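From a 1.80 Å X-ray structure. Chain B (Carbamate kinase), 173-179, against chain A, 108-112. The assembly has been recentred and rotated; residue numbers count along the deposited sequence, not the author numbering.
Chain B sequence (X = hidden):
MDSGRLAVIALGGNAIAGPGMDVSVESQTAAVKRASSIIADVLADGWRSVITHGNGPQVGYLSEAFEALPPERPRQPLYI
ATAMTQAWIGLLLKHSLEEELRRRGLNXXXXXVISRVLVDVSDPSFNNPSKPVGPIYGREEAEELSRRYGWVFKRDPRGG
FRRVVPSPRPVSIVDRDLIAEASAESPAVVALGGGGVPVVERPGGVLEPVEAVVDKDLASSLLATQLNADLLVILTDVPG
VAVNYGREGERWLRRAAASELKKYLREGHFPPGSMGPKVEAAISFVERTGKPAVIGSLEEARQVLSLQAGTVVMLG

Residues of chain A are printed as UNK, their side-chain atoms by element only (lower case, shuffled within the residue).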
ATOM      1  N   ILE B 173       5.280  16.394   6.815  1.00 17.29           N
ATOM      2  CA  ILE B 173       4.590  15.175   6.429  1.00 16.50           C
ATOM      3  C   ILE B 173       3.344  15.626   5.663  1.00 16.33           C
ATOM      4  O   ILE B 173       2.392  16.154   6.239  1.00 15.69           O
ATOM      5  CB  ILE B 173       4.189  14.333   7.666  1.00 16.40           C
ATOM      6  CG1 ILE B 173       5.425  14.057   8.543  1.00 17.28           C
ATOM      7  CG2 ILE B 173       3.546  13.033   7.217  1.00 17.00           C
ATOM      8  CD1 ILE B 173       6.607  13.425   7.809  1.00 17.07           C
ATOM      9  N   VAL B 174       3.370  15.440   4.348  1.00 15.77           N
ATOM     10  CA  VAL B 174       2.265  15.846   3.488  1.00 15.95           C
ATOM     11  C   VAL B 174       0.915  15.289   3.923  1.00 16.67           C
ATOM     12  O   VAL B 174      -0.096  15.993   3.917  1.00 17.48           O
ATOM     13  CB  VAL B 174       2.538  15.422   2.025  1.00 15.39           C
ATOM     14  CG1 VAL B 174       1.416  15.911   1.113  1.00 16.75           C
ATOM     15  CG2 VAL B 174       3.877  15.989   1.571  1.00 18.19           C
ATOM     16  N   ASP B 175       0.901  14.028   4.328  1.00 15.46           N
ATOM     17  CA  ASP B 175      -0.344  13.396   4.724  1.00 15.53           C
ATOM     18  C   ASP B 175      -0.618  13.426   6.221  1.00 15.37           C
ATOM     19  O   ASP B 175      -1.371  12.609   6.738  1.00 14.11           O
ATOM     20  CB  ASP B 175      -0.351  11.970   4.175  1.00 14.89           C
ATOM     21  CG  ASP B 175      -0.315  11.952   2.657  1.00 15.01           C
ATOM     22  OD1 ASP B 175      -1.344  12.300   2.045  1.00 15.26           O
ATOM     23  OD2 ASP B 175       0.741  11.623   2.073  1.00 15.47           O
ATOM     24  N   ARG B 176      -0.024  14.398   6.904  1.00 15.72           N
ATOM     25  CA  ARG B 176      -0.207  14.545   8.344  1.00 17.12           C
ATOM     26  C   ARG B 176      -1.677  14.520   8.764  1.00 16.80           C
ATOM     27  O   ARG B 176      -2.039  13.829   9.708  1.00 16.41           O
ATOM     28  CB  ARG B 176       0.409  15.859   8.828  1.00 17.43           C
ATOM     29  CG  ARG B 176       0.067  16.178  10.277  1.00 22.63           C
ATOM     30  CD  ARG B 176      -0.211  17.660  10.486  1.00 26.53           C
ATOM     31  NE  ARG B 176      -0.574  17.941  11.872  1.00 30.49           N
ATOM     32  CZ  ARG B 176      -1.770  17.700  12.405  1.00 31.32           C
ATOM     33  NH1 ARG B 176      -2.741  17.177  11.668  1.00 31.68           N
ATOM     34  NH2 ARG B 176      -1.987  17.967  13.686  1.00 31.73           N
ATOM     35  N   ASP B 177      -2.517  15.288   8.071  1.00 18.42           N
ATOM     36  CA  ASP B 177      -3.933  15.358   8.419  1.00 20.20           C
ATOM     37  C   ASP B 177      -4.660  14.019   8.336  1.00 19.37           C
ATOM     38  O   ASP B 177      -5.533  13.730   9.158  1.00 18.61           O
ATOM     39  CB  ASP B 177      -4.651  16.404   7.557  1.00 21.58           C
ATOM     40  CG  ASP B 177      -4.234  17.833   7.896  1.00 25.99           C
ATOM     41  OD1 ASP B 177      -3.529  18.039   8.911  1.00 22.96           O
ATOM     42  OD2 ASP B 177      -4.625  18.755   7.148  1.00 26.50           O
ATOM     43  N   LEU B 178      -4.310  13.200   7.349  1.00 17.59           N
ATOM     44  CA  LEU B 178      -4.940  11.892   7.214  1.00 17.48           C
ATOM     45  C   LEU B 178      -4.518  10.991   8.372  1.00 17.55           C
ATOM     46  O   LEU B 178      -5.310  10.197   8.871  1.00 17.38           O
ATOM     47  CB  LEU B 178      -4.555  11.246   5.883  1.00 18.20           C
ATOM     48  CG  LEU B 178      -5.219  11.864   4.650  1.00 17.62           C
ATOM     49  CD1 LEU B 178      -4.693  11.200   3.383  1.00 18.42           C
ATOM     50  CD2 LEU B 178      -6.735  11.687   4.759  1.00 20.14           C
ATOM     51  N   ILE B 179      -3.268  11.129   8.798  1.00 17.24           N
ATOM     52  CA  ILE B 179      -2.751  10.332   9.904  1.00 16.17           C
ATOM     53  C   ILE B 179      -3.446  10.749  11.204  1.00 17.03           C
ATOM     54  O   ILE B 179      -3.834   9.905  12.010  1.00 17.39           O
ATOM     55  CB  ILE B 179      -1.223  10.513  10.021  1.00 16.04           C
ATOM     56  CG1 ILE B 179      -0.557   9.989   8.741  1.00 12.80           C
ATOM     57  CG2 ILE B 179      -0.690   9.780  11.239  1.00 14.69           C
ATOM     58  CD1 ILE B 179       0.927  10.302   8.636  1.00 13.30           C
TER
ATOM     59  N   UNK A 108      -7.980  19.247  -0.603  1.00 36.86           N
ATOM     60  CA  UNK A 108      -8.412  18.062   0.127  1.00 34.41           C
ATOM     61  C   UNK A 108      -7.428  16.916  -0.069  1.00 31.68           C
ATOM     62  O   UNK A 108      -6.771  16.817  -1.106  1.00 30.25           O
ATOM     63  c   UNK A 108      -9.753  17.210  -1.808  1.00 35.55           C
ATOM     64  c   UNK A 108     -10.835  18.676  -0.104  1.00 36.89           C
ATOM     65  c   UNK A 108      -9.802  17.587  -0.340  1.00 34.61           C
ATOM     66  N   UNK A 109      -7.320  16.058   0.938  1.00 28.99           N
ATOM     67  CA  UNK A 109      -6.427  14.914   0.855  1.00 25.64           C
ATOM     68  C   UNK A 109      -7.275  13.692   0.529  1.00 22.63           C
ATOM     69  O   UNK A 109      -8.376  13.534   1.049  1.00 23.81           O
ATOM     70  c   UNK A 109      -4.597  15.767   2.508  1.00 28.06           C
ATOM     71  c   UNK A 109      -3.997  15.494   3.884  1.00 27.71           C
ATOM     72  c   UNK A 109      -3.504  15.735   1.449  1.00 28.25           C
ATOM     73  c   UNK A 109      -5.672  14.718   2.179  1.00 26.52           C
ATOM     74  N   UNK A 110      -6.759  12.843  -0.348  1.00 19.76           N
ATOM     75  CA  UNK A 110      -7.454  11.634  -0.765  1.00 18.57           C
ATOM     76  C   UNK A 110      -6.812  10.406  -0.132  1.00 18.33           C
ATOM     77  O   UNK A 110      -5.683  10.049  -0.462  1.00 17.80           O
ATOM     78  c   UNK A 110      -7.397  11.475  -2.297  1.00 18.17           C
ATOM     79  c   UNK A 110      -8.119  12.631  -2.959  1.00 18.40           C
ATOM     80  c   UNK A 110      -8.013  10.143  -2.714  1.00 17.99           C
ATOM     81  N   UNK A 111      -7.521   9.746   0.791  1.00 17.58           N
ATOM     82  CA  UNK A 111      -6.936   8.558   1.419  1.00 17.71           C
ATOM     83  C   UNK A 111      -7.013   7.331   0.521  1.00 17.29           C
ATOM     84  O   UNK A 111      -7.888   7.240  -0.342  1.00 16.10           O
ATOM     85  c   UNK A 111      -9.153   8.817   2.181  1.00 19.01           C
ATOM     86  c   UNK A 111      -8.825  10.079   1.398  1.00 18.64           C
ATOM     87  c   UNK A 111      -7.784   8.384   2.671  1.00 19.93           C
ATOM     88  N   UNK A 112      -6.080   6.404   0.726  1.00 15.99           N
ATOM     89  CA  UNK A 112      -6.053   5.139  -0.004  1.00 15.59           C
ATOM     90  C   UNK A 112      -6.216   4.095   1.098  1.00 13.60           C
ATOM     91  O   UNK A 112      -5.366   3.975   1.983  1.00 15.16           O
ATOM     92  c   UNK A 112      -4.667   3.520  -1.345  1.00 14.32           C
ATOM     93  c   UNK A 112      -4.539   5.950  -1.842  1.00 15.00           C
ATOM     94  c   UNK A 112      -4.708   4.915  -0.742  1.00 15.82           C
TER

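Position 108 of chain A carries three side-chain carbons. One is bonded to CA and bears the other two, so the side chain forks at CB. Nothing here comes within contact distance of the chain B stretch. A three-carbon fork at CB is valine: Val A108.

Position 109 carries four carbons. CB leads to a second carbon, and the fork lies there. CB points toward chain B, and the side chain meets four residues. CB of position 109 lies 3.8 Å from CG of Leu B178. One end carbon lies near Asp B177 and Val B174, the other near Asp B175. Four carbons forked at the second give leucine: Leu A109. CD1 of Leu A109 is 3.8 Å from CB of Asp B177 and 3.9 Å from the backbone O of Val B174. CD2 of Leu A109 is 4.1 Å from OD1 of Asp B175. That oxygen is hydrogen-bonded elsewhere in the structure, so the methyl does not leave it unsatisfied.

Position 110 again has three carbons, forked at CB. CB points away from chain B, and the side chain stays out of contact with it. The backbone O of position 110 is the contact atom, 4.1 Å from CD1 of Leu B178. The fork at CB identifies valine: Val A110.

Position 111 has three carbons that close a ring onto its own backbone N. CB points sideways, yet CB of position 111 lies 4.0 Å from CD2 of Leu B178. CA of position 111 is also 4.0 Å from CD1 of Leu B178. A ring closed on N is proline: Pro A111.

Position 112 has three carbons, forked at CB. CB points sideways, and the side chain stays out of contact with the chain B stretch. This is valine: Val A112.

The contact is apolar packing between two copies of carbamate kinase. No hydrogen bond crosses between the stretches. Leu A109 has the largest covered area, and Leu B178 follows. Leu B178 packs against both Leu A109 and Pro A111, so one side chain serves two partners. On chain B, a type I turn from Ile B173 to Arg B176 leads into the helix. Arg B176 N bonds to Ile B173 O at 3.1 Å, and Ile B179 N to Asp B175 O at 3.2 Å. CB of Arg B176 points away from the chain A stretch. NH1 of Arg B176 forms a salt bridge with OD1 of Asp B177 at 3.0 Å, with a weak hydrogen bond. CB of Asp B177 touches Leu A109, while its OD1 pairs with Arg B176 of the same chain.

Chain A, residues 108-112: VLVPV
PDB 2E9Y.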